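Local coordinates for putidaredoxin reductase (Pseudomonas putida, PDB 1Q1R), which passes electrons from NADH through its FAD to putidaredoxin, the iron-sulfur protein that in turn reduces cytochrome P450cam, at residues Pro118-Ser121 / Gly122-Lys126. Residues are numbered along the deposited sequence; the frame is centred on the assembly and turned at random.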
ATOM      1  N   PRO A 118      -6.641  19.825   1.254  1.00 30.74           N
ATOM      2  CA  PRO A 118      -6.805  21.241   0.894  1.00 30.64           C
ATOM      3  C   PRO A 118      -6.960  22.243   2.042  1.00 30.04           C
ATOM      4  O   PRO A 118      -6.362  23.317   2.009  1.00 30.58           O
ATOM      5  CB  PRO A 118      -8.028  21.217  -0.023  1.00 31.37           C
ATOM      6  CG  PRO A 118      -7.866  19.896  -0.732  1.00 31.81           C
ATOM      7  CD  PRO A 118      -7.506  18.970   0.420  1.00 31.00           C
ATOM      8  N   VAL A 119      -7.754  21.905   3.053  1.00 29.27           N
ATOM      9  CA  VAL A 119      -7.959  22.829   4.163  1.00 29.67           C
ATOM     10  C   VAL A 119      -6.855  22.813   5.215  1.00 29.91           C
ATOM     11  O   VAL A 119      -6.988  23.438   6.271  1.00 29.66           O
ATOM     12  CB  VAL A 119      -9.318  22.588   4.862  1.00 28.56           C
ATOM     13  CG1 VAL A 119     -10.450  22.845   3.879  1.00 28.70           C
ATOM     14  CG2 VAL A 119      -9.393  21.172   5.409  1.00 29.30           C
ATOM     15  N   ALA A 120      -5.765  22.108   4.921  1.00 30.29           N
ATOM     16  CA  ALA A 120      -4.639  22.028   5.843  1.00 30.85           C
ATOM     17  C   ALA A 120      -3.410  22.659   5.211  1.00 32.04           C
ATOM     18  O   ALA A 120      -2.274  22.319   5.550  1.00 32.59           O
ATOM     19  CB  ALA A 120      -4.354  20.583   6.205  1.00 30.36           C
ATOM     20  N   SER A 121      -3.647  23.583   4.288  1.00 31.74           N
ATOM     21  CA  SER A 121      -2.571  24.277   3.598  1.00 32.67           C
ATOM     22  C   SER A 121      -1.868  25.262   4.528  1.00 32.53           C
ATOM     23  O   SER A 121      -2.316  25.509   5.647  1.00 32.65           O
ATOM     24  CB  SER A 121      -3.137  25.043   2.406  1.00 33.65           C
ATOM     25  OG  SER A 121      -4.067  26.017   2.850  1.00 35.51           O
ATOM     26  N   GLY A 122      -0.762  25.819   4.050  1.00 32.77           N
ATOM     27  CA  GLY A 122      -0.014  26.795   4.822  1.00 32.11           C
ATOM     28  C   GLY A 122       0.401  26.391   6.220  1.00 32.18           C
ATOM     29  O   GLY A 122       0.947  25.308   6.437  1.00 32.06           O
ATOM     30  N   ALA A 123       0.139  27.279   7.174  1.00 31.82           N
ATOM     31  CA  ALA A 123       0.497  27.063   8.572  1.00 31.42           C
ATOM     32  C   ALA A 123       0.054  25.715   9.125  1.00 31.54           C
ATOM     33  O   ALA A 123       0.806  25.059   9.846  1.00 31.33           O
ATOM     34  CB  ALA A 123      -0.081  28.186   9.429  1.00 31.06           C
ATOM     35  N   VAL A 124      -1.166  25.303   8.796  1.00 31.24           N
ATOM     36  CA  VAL A 124      -1.685  24.037   9.296  1.00 31.88           C
ATOM     37  C   VAL A 124      -0.751  22.872   8.978  1.00 31.99           C
ATOM     38  O   VAL A 124      -0.250  22.211   9.886  1.00 32.15           O
ATOM     39  CB  VAL A 124      -3.085  23.738   8.725  1.00 32.05           C
ATOM     40  CG1 VAL A 124      -3.601  22.420   9.279  1.00 31.00           C
ATOM     41  CG2 VAL A 124      -4.039  24.867   9.087  1.00 32.66           C
ATOM     42  N   GLY A 125      -0.513  22.631   7.693  1.00 32.47           N
ATOM     43  CA  GLY A 125       0.367  21.543   7.297  1.00 32.70           C
ATOM     44  C   GLY A 125       1.753  21.636   7.920  1.00 33.04           C
ATOM     45  O   GLY A 125       2.389  20.614   8.186  1.00 32.80           O
ATOM     46  N   LYS A 126       2.215  22.863   8.161  1.00 32.54           N
ATOM     47  CA  LYS A 126       3.533  23.102   8.750  1.00 32.64           C
ATOM     48  C   LYS A 126       3.625  22.710  10.226  1.00 30.80           C
ATOM     49  O   LYS A 126       4.695  22.341  10.702  1.00 31.13           O
ATOM     50  CB  LYS A 126       3.909  24.581   8.634  1.00 35.23           C
ATOM     51  CG  LYS A 126       3.649  25.221   7.285  1.00 39.12           C
ATOM     52  CD  LYS A 126       4.571  24.701   6.203  1.00 42.24           C
ATOM     53  CE  LYS A 126       4.313  25.440   4.892  1.00 43.92           C
ATOM     54  NZ  LYS A 126       5.166  24.930   3.780  1.00 47.07           N
TER
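S121 and G122 form the bend at which the loop after strand 112-114 swings into the short helix 123-126. G122, the N-cap residue, turns the chain with a positive phi of 54°, a conformation readily taken by glycine, at the bend where the chain enters the helix. V124 follows, and its backbone N reaches the carbonyl O of S121 in a weak hydrogen bond of 3.4 Å. Its side chain leans back over the loop: with CG1 anti to the backbone N (chi1 -179°), that methyl lies 3.7 Å from A120 CB. V124 CB, not a methyl tip, rests against the two loop carbonyls, 3.6 Å from A120 O and likewise from S121 O, with CG2 beside the S121 oxygen and further off. Both A120 and V124 also meet F217 of strand 214-219 and F130 of strand 130-132, so this small apolar pair faces the neighbouring strands while the bend itself is exposed. At G125 the backbone N comes within 2.8 Å of A120 O, but the N-H is bent well off the line to the acceptor (120°), and this bond too is weak. The two pairs are nested: the earlier carbonyl, of A120, reaches the later amide, five residues on, and the later carbonyl, of S121, the earlier amide, three residues on. Both amide bonds are weak and are supplemented by the apolar A120-V124 contact, which holds V124 against the loop.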